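PDB 3BLX: isocitrate dehydrogenase [NAD] subunit 2 from Saccharomyces cerevisiae, which forms, with subunit 1, the octameric mitochondrial enzyme that oxidatively decarboxylates isocitrate to 2-oxoglutarate with NAD(+) in the citric acid cycle, and also binds mitochondrial mRNA leaders. Local coordinates for residues G20-S25 with M309-H314; K42-S45 with P50-W53. All coordinates share one frame; numbering follows the deposited sequence.

Contact 1 (G20-S25 with M309-H314)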
loop_
_atom_site.group_PDB
_atom_site.type_symbol
_atom_site.label_atom_id
_atom_site.label_comp_id
_atom_site.label_asym_id
_atom_site.label_seq_id
_atom_site.Cartn_x
_atom_site.Cartn_y
_atom_site.Cartn_z
ATOM N N GLY B 20 -48.751 2.336 -55.380
ATOM C CA GLY B 20 -47.698 2.405 -56.382
ATOM C C GLY B 20 -46.480 3.099 -55.804
ATOM O O GLY B 20 -45.667 3.675 -56.527
ATOM N N LYS B 21 -46.374 3.042 -54.479
ATOM C CA LYS B 21 -45.316 3.711 -53.741
ATOM C C LYS B 21 -44.567 2.706 -52.869
ATOM O O LYS B 21 -45.187 1.930 -52.139
ATOM C CB LYS B 21 -45.909 4.801 -52.846
ATOM C CG LYS B 21 -46.348 6.068 -53.566
ATOM C CD LYS B 21 -46.631 7.187 -52.565
ATOM C CE LYS B 21 -46.703 8.549 -53.250
ATOM N NZ LYS B 21 -46.605 9.699 -52.296
ATOM N N TYR B 22 -43.238 2.728 -52.949
ATOM C CA TYR B 22 -42.386 1.863 -52.132
ATOM C C TYR B 22 -42.459 2.223 -50.648
ATOM O O TYR B 22 -42.456 3.403 -50.284
ATOM C CB TYR B 22 -40.934 1.972 -52.590
ATOM C CG TYR B 22 -40.662 1.405 -53.957
ATOM C CD1 TYR B 22 -40.576 2.235 -55.074
ATOM C CD2 TYR B 22 -40.476 0.044 -54.133
ATOM C CE1 TYR B 22 -40.320 1.719 -56.325
ATOM C CE2 TYR B 22 -40.220 -0.482 -55.382
ATOM C CZ TYR B 22 -40.146 0.359 -56.473
ATOM O OH TYR B 22 -39.890 -0.168 -57.717
ATOM N N THR B 23 -42.516 1.203 -49.795
ATOM C CA THR B 23 -42.474 1.408 -48.350
ATOM C C THR B 23 -41.031 1.515 -47.839
ATOM O O THR B 23 -40.199 0.654 -48.132
ATOM C CB THR B 23 -43.205 0.273 -47.605
ATOM O OG1 THR B 23 -43.059 -0.954 -48.336
ATOM C CG2 THR B 23 -44.681 0.594 -47.472
ATOM N N VAL B 24 -40.745 2.571 -47.078
ATOM C CA VAL B 24 -39.421 2.810 -46.502
ATOM C C VAL B 24 -39.466 3.221 -45.012
ATOM O O VAL B 24 -39.985 4.283 -44.675
ATOM C CB VAL B 24 -38.680 3.900 -47.298
ATOM C CG1 VAL B 24 -37.391 4.290 -46.594
ATOM C CG2 VAL B 24 -38.399 3.435 -48.714
ATOM N N SER B 25 -38.912 2.389 -44.128
ATOM C CA SER B 25 -38.875 2.702 -42.698
ATOM C C SER B 25 -38.084 3.980 -42.486
ATOM O O SER B 25 -37.232 4.310 -43.293
ATOM C CB SER B 25 -38.239 1.559 -41.916
ATOM O OG SER B 25 -38.936 0.342 -42.091
ATOM N N MET B 309 -32.169 1.312 -54.468
ATOM C CA MET B 309 -33.524 0.864 -54.756
ATOM C C MET B 309 -33.787 0.800 -56.260
ATOM O O MET B 309 -34.654 0.052 -56.711
ATOM C CB MET B 309 -34.549 1.760 -54.051
ATOM C CG MET B 309 -34.664 1.494 -52.559
ATOM S SD MET B 309 -35.923 2.473 -51.725
ATOM C CE MET B 309 -35.432 4.108 -52.222
ATOM N N GLY B 310 -33.031 1.569 -57.040
ATOM C CA GLY B 310 -33.178 1.556 -58.487
ATOM C C GLY B 310 -33.755 2.842 -59.055
ATOM O O GLY B 310 -33.759 3.049 -60.265
ATOM N N LEU B 311 -34.248 3.706 -58.174
ATOM C CA LEU B 311 -34.767 5.007 -58.566
ATOM C C LEU B 311 -33.633 5.960 -58.934
ATOM O O LEU B 311 -33.489 7.023 -58.329
ATOM C CB LEU B 311 -35.593 5.601 -57.431
ATOM C CG LEU B 311 -36.534 4.629 -56.714
ATOM C CD1 LEU B 311 -37.296 5.344 -55.605
ATOM C CD2 LEU B 311 -37.501 3.964 -57.682
ATOM N N THR B 312 -32.841 5.573 -59.932
ATOM C CA THR B 312 -31.688 6.347 -60.393
ATOM C C THR B 312 -32.055 7.762 -60.856
ATOM O O THR B 312 -31.294 8.711 -60.638
ATOM C CB THR B 312 -30.969 5.635 -61.567
ATOM O OG1 THR B 312 -30.942 4.219 -61.342
ATOM C CG2 THR B 312 -29.537 6.167 -61.744
ATOM N N ASN B 313 -33.210 7.897 -61.509
ATOM C CA ASN B 313 -33.635 9.186 -62.045
ATOM C C ASN B 313 -33.867 10.180 -60.919
ATOM O O ASN B 313 -33.363 11.312 -60.937
ATOM C CB ASN B 313 -34.898 9.027 -62.895
ATOM C CG ASN B 313 -34.673 8.143 -64.112
ATOM O OD1 ASN B 313 -33.637 8.233 -64.781
ATOM N ND2 ASN B 313 -35.646 7.284 -64.408
ATOM N N HIS B 314 -34.626 9.738 -59.927
ATOM C CA HIS B 314 -34.871 10.550 -58.750
ATOM C C HIS B 314 -33.568 10.789 -57.956
ATOM O O HIS B 314 -33.355 11.874 -57.403
ATOM C CB HIS B 314 -35.947 9.897 -57.874
ATOM C CG HIS B 314 -37.270 9.723 -58.557
ATOM N ND1 HIS B 314 -38.205 10.733 -58.638
ATOM C CD2 HIS B 314 -37.821 8.651 -59.173
ATOM C CE1 HIS B 314 -39.271 10.292 -59.281
ATOM N NE2 HIS B 314 -39.064 9.032 -59.617
#

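Contact 2 (K42-S45 with P50-W53)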
loop_
_atom_site.group_PDB
_atom_site.type_symbol
_atom_site.label_atom_id
_atom_site.label_comp_id
_atom_site.label_asym_id
_atom_site.label_seq_id
_atom_site.Cartn_x
_atom_site.Cartn_y
_atom_site.Cartn_z
ATOM N N LYS B 42 -39.952 16.687 -47.325
ATOM C CA LYS B 42 -40.389 17.822 -48.139
ATOM C C LYS B 42 -39.706 17.879 -49.510
ATOM O O LYS B 42 -40.234 18.468 -50.457
ATOM C CB LYS B 42 -40.149 19.145 -47.396
ATOM C CG LYS B 42 -41.050 19.380 -46.182
ATOM C CD LYS B 42 -40.882 20.796 -45.604
ATOM C CE LYS B 42 -41.815 21.027 -44.423
ATOM N NZ LYS B 42 -41.687 22.411 -43.887
ATOM N N ILE B 43 -38.521 17.285 -49.602
ATOM C CA ILE B 43 -37.765 17.244 -50.847
ATOM C C ILE B 43 -38.074 15.959 -51.601
ATOM O O ILE B 43 -37.851 15.864 -52.801
ATOM C CB ILE B 43 -36.260 17.341 -50.575
ATOM C CG1 ILE B 43 -35.940 18.651 -49.861
ATOM C CG2 ILE B 43 -35.465 17.271 -51.841
ATOM C CD1 ILE B 43 -34.458 18.961 -49.806
ATOM N N PHE B 44 -38.601 14.967 -50.897
ATOM C CA PHE B 44 -38.971 13.707 -51.529
ATOM C C PHE B 44 -40.388 13.819 -52.082
ATOM O O PHE B 44 -40.719 13.216 -53.108
ATOM C CB PHE B 44 -38.840 12.532 -50.541
ATOM C CG PHE B 44 -37.554 11.734 -50.694
ATOM C CD1 PHE B 44 -36.328 12.370 -50.824
ATOM C CD2 PHE B 44 -37.575 10.349 -50.690
ATOM C CE1 PHE B 44 -35.160 11.641 -50.963
ATOM C CE2 PHE B 44 -36.404 9.623 -50.827
ATOM C CZ PHE B 44 -35.202 10.275 -50.967
ATOM N N SER B 45 -41.217 14.607 -51.401
ATOM C CA SER B 45 -42.568 14.892 -51.880
ATOM C C SER B 45 -42.501 15.878 -53.050
ATOM O O SER B 45 -43.128 15.662 -54.089
ATOM C CB SER B 45 -43.446 15.449 -50.751
ATOM O OG SER B 45 -44.822 15.457 -51.111
ATOM N N PRO B 50 -41.648 7.847 -55.519
ATOM C CA PRO B 50 -42.519 6.709 -55.177
ATOM C C PRO B 50 -42.282 6.118 -53.784
ATOM O O PRO B 50 -42.031 4.924 -53.678
ATOM C CB PRO B 50 -42.144 5.654 -56.223
ATOM C CG PRO B 50 -41.424 6.401 -57.300
ATOM C CD PRO B 50 -40.756 7.549 -56.650
ATOM N N ILE B 51 -42.383 6.931 -52.738
ATOM C CA ILE B 51 -42.045 6.479 -51.391
ATOM C C ILE B 51 -43.015 6.985 -50.316
ATOM O O ILE B 51 -43.308 8.183 -50.230
ATOM C CB ILE B 51 -40.591 6.889 -51.017
ATOM C CG1 ILE B 51 -39.587 6.212 -51.946
ATOM C CG2 ILE B 51 -40.275 6.547 -49.562
ATOM C CD1 ILE B 51 -38.212 6.778 -51.842
ATOM N N GLU B 52 -43.510 6.053 -49.506
ATOM C CA GLU B 52 -44.276 6.376 -48.311
ATOM C C GLU B 52 -43.464 5.948 -47.085
ATOM O O GLU B 52 -42.956 4.827 -47.026
ATOM C CB GLU B 52 -45.632 5.663 -48.337
ATOM C CG GLU B 52 -45.528 4.150 -48.447
ATOM C CD GLU B 52 -46.868 3.469 -48.639
ATOM O OE1 GLU B 52 -47.695 3.968 -49.440
ATOM O OE2 GLU B 52 -47.081 2.423 -47.990
ATOM N N TRP B 53 -43.344 6.843 -46.111
ATOM C CA TRP B 53 -42.548 6.579 -44.923
ATOM C C TRP B 53 -43.230 5.662 -43.904
ATOM O O TRP B 53 -44.260 5.068 -44.193
ATOM C CB TRP B 53 -42.168 7.899 -44.283
ATOM C CG TRP B 53 -41.482 8.821 -45.253
ATOM C CD1 TRP B 53 -41.915 10.046 -45.671
ATOM C CD2 TRP B 53 -40.240 8.582 -45.937
ATOM N NE1 TRP B 53 -41.019 10.589 -46.560
ATOM C CE2 TRP B 53 -39.983 9.712 -46.739
ATOM C CE3 TRP B 53 -39.316 7.526 -45.941
ATOM C CZ2 TRP B 53 -38.845 9.818 -47.530
ATOM C CZ3 TRP B 53 -38.188 7.639 -46.727
ATOM C CH2 TRP B 53 -37.962 8.773 -47.509
#

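Contact 1 (G20-S25 with M309-H314)
Tyr-22 and Val-24 each meet one side chain of the 309-314 segment, Leu-311 and Met-309 respectively. Both contacts are apolar. Tyr-22 touches through CE1, 3.9 Å from Leu-311 CD2. That methyl comes at the ring obliquely, and the two side chains run past each other in opposite directions. Val-24 offers one branch, with CG2 4.0 Å from Met-309 SD. In Met-309, CG lies anti to the carbonyl carbon and the chain runs extended to SD, which puts the sulfur beside Val-24. The turn at chi3 (-54°) then sends CE toward Ile-51. The backbones stay well apart: Tyr-22 CA and Met-309 CA, the nearest such pair, are separated by 9.3 Å.

The contact joins a strand from early in the chain to a junction between two helices late in it. Tyr-22 lies on strand 22-23, which pairs in parallel with strand 51-52. Met-309 closes helix 296-309, and helix 312-326 begins just beyond. In isocitrate and isopropylmalate dehydrogenases the N- and C-terminal parts of the chain together build the large domain, and this contact is consistent with that plan.

Within the junction the interactions are polar. Gly-310 is the first residue to leave the helix, at positive phi. Leu-311 takes the N-cap position of the next helix and is the centre of an inverse gamma turn. Across it, Thr-312 N makes a weak bond of 2.7 Å to Gly-310 O. The Thr-312 hydroxyl reaches the same acceptor, with OG1 3.2 Å from Gly-310 O, from well above the carbonyl plane (66° out of it). On the strand side, Ser-25 OG is hydrogen-bonded to Ser-76 and Asn-80 of helix 71-80.

Contact 2 (K42-S45 with P50-W53)
Ile-51 is the first residue of the 50-53 segment to touch the helix, and it does so through its tip. Its CD1 methyl sits 3.5 Å from Phe-44 CE2. The methyl lies at the edge of the phenyl ring, close to the ring plane, and is also 3.8 Å from Phe-44 CD2. CG1 is anti to the carbonyl carbon (chi1 -63°), and the chain runs on extended to carry CD1 to the ring. The other branch of Ile-51 has a different task. Its CG2 packs over one face of the Trp-53 indole, 3.6 Å above the plane and toward the rim.

Trp-53 completes the contact. Its CB does not aim directly at the helix, but the far end of the indole comes closer. The six-membered ring does the touching: CZ2 is 3.4 Å from Phe-44 CD2, and CH2 is 3.6 Å from the same atom. The ring planes are inclined by 36°, with centroids 5.4 Å apart, an oblique pairing. Both partners gather at the CD2-CE2 bond of Phe-44, the methyl near the ring plane and the indole carbons off to one side of it. With an alanine here in place of the phenyl ring, the Ile-51 methyl and the Trp-53 six-membered ring would probably lose their shared partner, and a gap would be likely to open between helix and strand.

Trp-53 has a second aromatic neighbour, Phe-26, which it meets edge-to-face. The contact closes a beta-alpha-beta unit made of strand 22-23, helix 33-45 and strand 51-52, packing the last turn of the helix against the second strand. Phe-44 also packs on Ser-302 and Leu-306 of helix 296-309 and on Ile-318 of helix 312-326.

In the fold
The centres of contacts 1 and 2 are about 9 Å apart, on the same side of the chain's centre. Both segments of contact 2 fall between the two segments of contact 1 along the chain. The two share the small parallel sheet: strand 22-23 belongs to contact 1 and strand 51-52 to contact 2. Probable backbone hydrogen bonds tie them, with Tyr-22 N 2.6 Å from Pro-50 O and Tyr-22 O 3.0 Å from Glu-52 N. Helix 296-309 ends in contact 1 at Met-309, and its Leu-306 touches Leu-311 of contact 1 and Phe-44 and Ile-51 of contact 2. An early beta-alpha-beta unit is joined to late helices. Both lie away from the probable catalytic and metal-binding residues.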